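MaoC-like dehydratase (Rhodospirillum rubrum, PDB 3EXZ) probably acts as a hot-dog-fold hydratase/dehydratase of the MaoC family, a lyase that adds water to or removes it from enoyl thioester-type substrates. Local coordinates at residues 84-98 / 125-138. Residues are numbered along the deposited sequence; the frame is centred on the assembly and turned at random.
Sequences TELSWPNPTRPGDEL and TLNQRGEVVQRSTA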
loop_
_atom_site.group_PDB
_atom_site.type_symbol
_atom_site.label_atom_id
_atom_site.label_comp_id
_atom_site.label_asym_id
_atom_site.label_seq_id
_atom_site.Cartn_x
_atom_site.Cartn_y
_atom_site.Cartn_z
ATOM N N THR A 84 -5.950 -0.580 -6.412
ATOM C CA THR A 84 -6.030 0.847 -6.154
ATOM C C THR A 84 -4.963 1.677 -6.855
ATOM O O THR A 84 -3.883 1.176 -7.181
ATOM C CB THR A 84 -5.902 1.142 -4.607
ATOM O OG1 THR A 84 -6.210 2.515 -4.344
ATOM C CG2 THR A 84 -4.477 0.870 -4.106
ATOM N N GLU A 85 -5.301 2.940 -7.110
ATOM C CA GLU A 85 -4.360 3.905 -7.686
ATOM C C GLU A 85 -3.884 4.667 -6.440
ATOM O O GLU A 85 -4.672 5.325 -5.749
ATOM C CB GLU A 85 -5.052 4.861 -8.651
ATOM C CG GLU A 85 -4.130 5.898 -9.307
ATOM C CD GLU A 85 -3.666 7.030 -8.375
ATOM O OE1 GLU A 85 -4.399 7.395 -7.422
ATOM O OE2 GLU A 85 -2.559 7.567 -8.612
ATOM N N LEU A 86 -2.586 4.606 -6.183
ATOM C CA LEU A 86 -2.011 5.189 -4.990
ATOM C C LEU A 86 -0.993 6.276 -5.263
ATOM O O LEU A 86 -0.162 6.137 -6.156
ATOM C CB LEU A 86 -1.358 4.044 -4.192
ATOM C CG LEU A 86 -1.217 4.146 -2.670
ATOM C CD1 LEU A 86 -2.530 4.624 -2.038
ATOM C CD2 LEU A 86 -0.821 2.781 -2.118
ATOM N N SER A 87 -1.079 7.370 -4.519
ATOM C CA SER A 87 -0.092 8.425 -4.647
ATOM C C SER A 87 0.102 9.110 -3.294
ATOM O O SER A 87 -0.805 9.119 -2.454
ATOM C CB SER A 87 -0.488 9.457 -5.718
ATOM O OG SER A 87 -1.707 10.092 -5.403
ATOM N N TRP A 88 1.302 9.639 -3.066
ATOM C CA TRP A 88 1.602 10.359 -1.832
ATOM C C TRP A 88 2.118 11.748 -2.227
ATOM O O TRP A 88 3.312 11.939 -2.477
ATOM C CB TRP A 88 2.663 9.625 -1.002
ATOM C CG TRP A 88 2.270 8.211 -0.674
ATOM C CD1 TRP A 88 1.453 7.789 0.345
ATOM C CD2 TRP A 88 2.668 7.034 -1.377
ATOM N NE1 TRP A 88 1.331 6.418 0.322
ATOM C CE2 TRP A 88 2.066 5.927 -0.729
ATOM C CE3 TRP A 88 3.491 6.798 -2.492
ATOM C CZ2 TRP A 88 2.242 4.608 -1.163
ATOM C CZ3 TRP A 88 3.664 5.478 -2.932
ATOM C CH2 TRP A 88 3.050 4.403 -2.258
ATOM N N PRO A 89 1.213 12.739 -2.300
ATOM C CA PRO A 89 1.568 14.118 -2.675
ATOM C C PRO A 89 2.498 14.827 -1.692
ATOM O O PRO A 89 3.458 15.482 -2.106
ATOM C CB PRO A 89 0.217 14.824 -2.772
ATOM C CG PRO A 89 -0.773 13.703 -3.002
ATOM C CD PRO A 89 -0.244 12.589 -2.143
ATOM N N ASN A 90 2.190 14.723 -0.405
ATOM C CA ASN A 90 3.017 15.343 0.616
ATOM C C ASN A 90 3.466 14.295 1.631
ATOM O O ASN A 90 2.762 13.316 1.898
ATOM C CB ASN A 90 2.275 16.479 1.334
ATOM C CG ASN A 90 1.804 17.571 0.380
ATOM O OD1 ASN A 90 0.760 17.448 -0.259
ATOM N ND2 ASN A 90 2.587 18.641 0.271
ATOM N N PRO A 91 4.674 14.475 2.186
ATOM C CA PRO A 91 5.235 13.554 3.177
ATOM C C PRO A 91 4.365 13.536 4.428
ATOM O O PRO A 91 3.669 14.513 4.710
ATOM C CB PRO A 91 6.600 14.168 3.500
ATOM C CG PRO A 91 6.953 14.953 2.283
ATOM C CD PRO A 91 5.635 15.538 1.840
ATOM N N THR A 92 4.390 12.420 5.157
ATOM C CA THR A 92 3.674 12.327 6.432
ATOM C C THR A 92 4.769 12.552 7.474
ATOM O O THR A 92 5.792 11.865 7.489
ATOM C CB THR A 92 3.027 10.969 6.664
ATOM O OG1 THR A 92 1.968 10.799 5.717
ATOM C CG2 THR A 92 2.449 10.893 8.089
ATOM N N ARG A 93 4.527 13.501 8.366
ATOM C CA ARG A 93 5.484 13.930 9.380
ATOM C C ARG A 93 5.113 13.545 10.788
ATOM O O ARG A 93 3.930 13.383 11.087
ATOM C CB ARG A 93 5.596 15.442 9.354
ATOM C CG ARG A 93 5.894 16.088 8.002
ATOM C CD ARG A 93 7.282 15.708 7.529
ATOM N NE ARG A 93 7.665 16.414 6.306
ATOM C CZ ARG A 93 8.842 16.274 5.703
ATOM N NH1 ARG A 93 9.751 15.449 6.205
ATOM N NH2 ARG A 93 9.118 16.973 4.610
ATOM N N PRO A 94 6.115 13.429 11.688
ATOM C CA PRO A 94 5.885 13.090 13.098
ATOM C C PRO A 94 5.058 14.267 13.634
ATOM O O PRO A 94 5.325 15.430 13.282
ATOM C CB PRO A 94 7.287 13.085 13.705
ATOM C CG PRO A 94 8.196 12.833 12.556
ATOM C CD PRO A 94 7.556 13.528 11.380
ATOM N N GLY A 95 4.075 13.980 14.485
ATOM C CA GLY A 95 3.217 15.008 15.059
ATOM C C GLY A 95 1.968 15.277 14.232
ATOM O O GLY A 95 1.070 15.997 14.674
ATOM N N ASP A 96 1.881 14.676 13.050
ATOM C CA ASP A 96 0.740 14.908 12.171
ATOM C C ASP A 96 -0.553 14.232 12.603
ATOM O O ASP A 96 -0.535 13.092 13.055
ATOM C CB ASP A 96 1.086 14.458 10.731
ATOM C CG ASP A 96 1.865 15.511 9.931
ATOM O OD1 ASP A 96 2.235 16.562 10.497
ATOM O OD2 ASP A 96 2.107 15.275 8.722
ATOM N N GLU A 97 -1.666 14.957 12.509
ATOM C CA GLU A 97 -2.967 14.370 12.811
ATOM C C GLU A 97 -3.593 13.993 11.471
ATOM O O GLU A 97 -3.885 14.858 10.638
ATOM C CB GLU A 97 -3.902 15.351 13.512
ATOM C CG GLU A 97 -3.581 15.568 14.975
ATOM C CD GLU A 97 -4.287 14.589 15.896
ATOM O OE1 GLU A 97 -5.508 14.401 15.720
ATOM O OE2 GLU A 97 -3.627 14.017 16.796
ATOM N N LEU A 98 -3.792 12.699 11.260
ATOM C CA LEU A 98 -4.388 12.228 10.028
ATOM C C LEU A 98 -5.826 11.754 10.207
ATOM O O LEU A 98 -6.207 11.213 11.256
ATOM C CB LEU A 98 -3.592 11.040 9.454
ATOM C CG LEU A 98 -2.068 11.186 9.320
ATOM C CD1 LEU A 98 -1.468 9.933 8.690
ATOM C CD2 LEU A 98 -1.744 12.421 8.483
ATOM N N THR A 125 -6.165 10.978 2.461
ATOM C CA THR A 125 -5.682 11.039 3.834
ATOM C C THR A 125 -5.078 12.429 3.979
ATOM O O THR A 125 -4.182 12.819 3.226
ATOM C CB THR A 125 -4.633 9.960 4.095
ATOM O OG1 THR A 125 -5.077 8.742 3.482
ATOM C CG2 THR A 125 -4.461 9.736 5.616
ATOM N N LEU A 126 -5.578 13.178 4.951
ATOM C CA LEU A 126 -5.132 14.543 5.165
ATOM C C LEU A 126 -4.555 14.775 6.548
ATOM O O LEU A 126 -4.952 14.115 7.515
ATOM C CB LEU A 126 -6.325 15.502 5.014
ATOM C CG LEU A 126 -7.345 15.278 3.886
ATOM C CD1 LEU A 126 -8.606 16.084 4.164
ATOM C CD2 LEU A 126 -6.743 15.672 2.550
ATOM N N ASN A 127 -3.602 15.704 6.633
ATOM C CA ASN A 127 -3.065 16.087 7.929
ATOM C C ASN A 127 -3.834 17.343 8.395
ATOM O O ASN A 127 -4.753 17.812 7.710
ATOM C CB ASN A 127 -1.559 16.373 7.890
ATOM C CG ASN A 127 -1.173 17.387 6.846
ATOM O OD1 ASN A 127 -1.957 18.261 6.473
ATOM N ND2 ASN A 127 0.067 17.285 6.376
ATOM N N GLN A 128 -3.456 17.889 9.548
ATOM C CA GLN A 128 -4.141 19.045 10.125
ATOM C C GLN A 128 -4.050 20.322 9.308
ATOM O O GLN A 128 -4.776 21.283 9.563
ATOM C CB GLN A 128 -3.626 19.307 11.542
ATOM C CG GLN A 128 -2.122 19.470 11.633
ATOM C CD GLN A 128 -1.428 18.171 11.982
ATOM O OE1 GLN A 128 -1.221 17.305 11.125
ATOM N NE2 GLN A 128 -1.075 18.019 13.256
ATOM N N ARG A 129 -3.154 20.333 8.332
ATOM C CA ARG A 129 -2.986 21.497 7.476
ATOM C C ARG A 129 -3.833 21.397 6.210
ATOM O O ARG A 129 -3.761 22.261 5.334
ATOM C CB ARG A 129 -1.514 21.684 7.107
ATOM C CG ARG A 129 -0.777 22.641 8.026
ATOM C CD ARG A 129 0.140 21.910 8.988
ATOM N NE ARG A 129 1.223 21.220 8.291
ATOM C CZ ARG A 129 2.158 21.825 7.562
ATOM N NH1 ARG A 129 2.154 23.147 7.433
ATOM N NH2 ARG A 129 3.099 21.107 6.963
ATOM N N GLY A 130 -4.638 20.342 6.126
ATOM C CA GLY A 130 -5.493 20.156 4.969
ATOM C C GLY A 130 -4.784 19.600 3.746
ATOM O O GLY A 130 -5.382 19.514 2.670
ATOM N N GLU A 131 -3.510 19.244 3.897
ATOM C CA GLU A 131 -2.729 18.688 2.791
ATOM C C GLU A 131 -2.966 17.178 2.659
ATOM O O GLU A 131 -3.184 16.469 3.648
ATOM C CB GLU A 131 -1.231 18.901 3.014
ATOM C CG GLU A 131 -0.841 20.274 3.546
ATOM C CD GLU A 131 0.643 20.372 3.864
ATOM O OE1 GLU A 131 1.161 19.487 4.579
ATOM O OE2 GLU A 131 1.291 21.337 3.409
ATOM N N VAL A 132 -2.896 16.691 1.428
ATOM C CA VAL A 132 -3.092 15.280 1.153
ATOM C C VAL A 132 -1.782 14.505 1.244
ATOM O O VAL A 132 -0.872 14.725 0.432
ATOM C CB VAL A 132 -3.679 15.075 -0.267
ATOM C CG1 VAL A 132 -3.965 13.603 -0.516
ATOM C CG2 VAL A 132 -4.945 15.904 -0.429
ATOM N N VAL A 133 -1.670 13.620 2.240
ATOM C CA VAL A 133 -0.467 12.789 2.367
ATOM C C VAL A 133 -0.643 11.457 1.620
ATOM O O VAL A 133 0.308 10.692 1.450
ATOM C CB VAL A 133 -0.056 12.534 3.842
ATOM C CG1 VAL A 133 0.219 13.876 4.517
ATOM C CG2 VAL A 133 -1.120 11.745 4.588
ATOM N N GLN A 134 -1.864 11.178 1.172
ATOM C CA GLN A 134 -2.112 9.982 0.379
ATOM C C GLN A 134 -3.468 10.025 -0.279
ATOM O O GLN A 134 -4.443 10.483 0.320
ATOM C CB GLN A 134 -2.050 8.686 1.207
ATOM C CG GLN A 134 -2.204 7.418 0.352
ATOM C CD GLN A 134 -2.233 6.122 1.155
ATOM O OE1 GLN A 134 -3.301 5.542 1.398
ATOM N NE2 GLN A 134 -1.056 5.668 1.579
ATOM N N ARG A 135 -3.513 9.601 -1.538
ATOM C CA ARG A 135 -4.783 9.467 -2.226
ATOM C C ARG A 135 -4.790 8.033 -2.741
ATOM O O ARG A 135 -3.838 7.570 -3.382
ATOM C CB ARG A 135 -4.958 10.434 -3.390
ATOM C CG ARG A 135 -6.067 9.997 -4.339
ATOM C CD ARG A 135 -6.404 11.109 -5.314
ATOM N NE ARG A 135 -7.034 12.237 -4.634
ATOM C CZ ARG A 135 -7.591 13.267 -5.262
ATOM N NH1 ARG A 135 -7.604 13.309 -6.591
ATOM N NH2 ARG A 135 -8.139 14.256 -4.563
ATOM N N SER A 136 -5.866 7.327 -2.418
ATOM C CA SER A 136 -6.051 5.953 -2.826
ATOM C C SER A 136 -7.408 5.856 -3.524
ATOM O O SER A 136 -8.451 5.982 -2.883
ATOM C CB SER A 136 -5.999 5.042 -1.591
ATOM O OG SER A 136 -6.117 3.676 -1.941
ATOM N N THR A 137 -7.393 5.689 -4.848
ATOM C CA THR A 137 -8.627 5.523 -5.624
ATOM C C THR A 137 -8.723 4.000 -5.746
ATOM O O THR A 137 -8.113 3.376 -6.615
ATOM C CB THR A 137 -8.519 6.191 -6.997
ATOM O OG1 THR A 137 -8.229 7.581 -6.807
ATOM C CG2 THR A 137 -9.834 6.059 -7.765
ATOM N N ALA A 138 -9.500 3.404 -4.855
ATOM C CA ALA A 138 -9.647 1.959 -4.787
ATOM C C ALA A 138 -10.934 1.393 -5.347
ATOM O O ALA A 138 -11.957 2.069 -5.373
ATOM C CB ALA A 138 -9.508 1.513 -3.298
HETATM O O HOH W 1 2.861 10.865 2.565
HETATM O O HOH W 2 2.418 15.782 6.379
#
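T84 and S136 meet hydroxyl to hydroxyl, OG1 to OG 2.7 Å, where strands 84-87 and 134-138 run antiparallel in the hot-dog sheet. T84 faces A138 and S136 faces L86, so the hydroxyls meet on the diagonal; both residues are small and can satisfy each other's polar atom in a buried place. S136 carries OG anti to its own N (chi1 -177°), which lays it toward the neighbouring strand, where T84 OG1 comes to meet it. Strand 84-87 in turn pairs with the second subunit, so the sheet continues through the dimer. Beside S136, CD1 of L86 packs on its CB (3.5 Å). The edge of the W88 ring receives the V133 carbonyl in its plane, CD1 to O 3.3 Å.

A classic beta bulge sets V133 and Q134 together opposite T125, whose O takes V133 N and whose N gives to Q134 O. V133, beta-branched, spreads two methyls: CG1 against P91 O, CG2 against L98 CD2 (4.0 Å). T92 OG1, bonded to T60 of helix 57-72, rests against its CB.

Beyond the bulge, N127 suits its turn because its amide both accepts and donates. OD1 takes the N-H groups of R129 and E131 from opposite faces, the first closing an Asx turn, and ND2 gives a nearly straight bond (3.0 Å, 169°) to the anti lone pair of E131 OE1. With an alanine in place of N127, those N-H groups would probably lose their shared acceptor and E131 its amide mate, leaving the turn looser. The Q128 chain turns at CG, bringing its amide to the 93-96 turn: NE2 donates to G95 O, and OE1 receives E97 N at 2.8 Å from above its carbonyl plane.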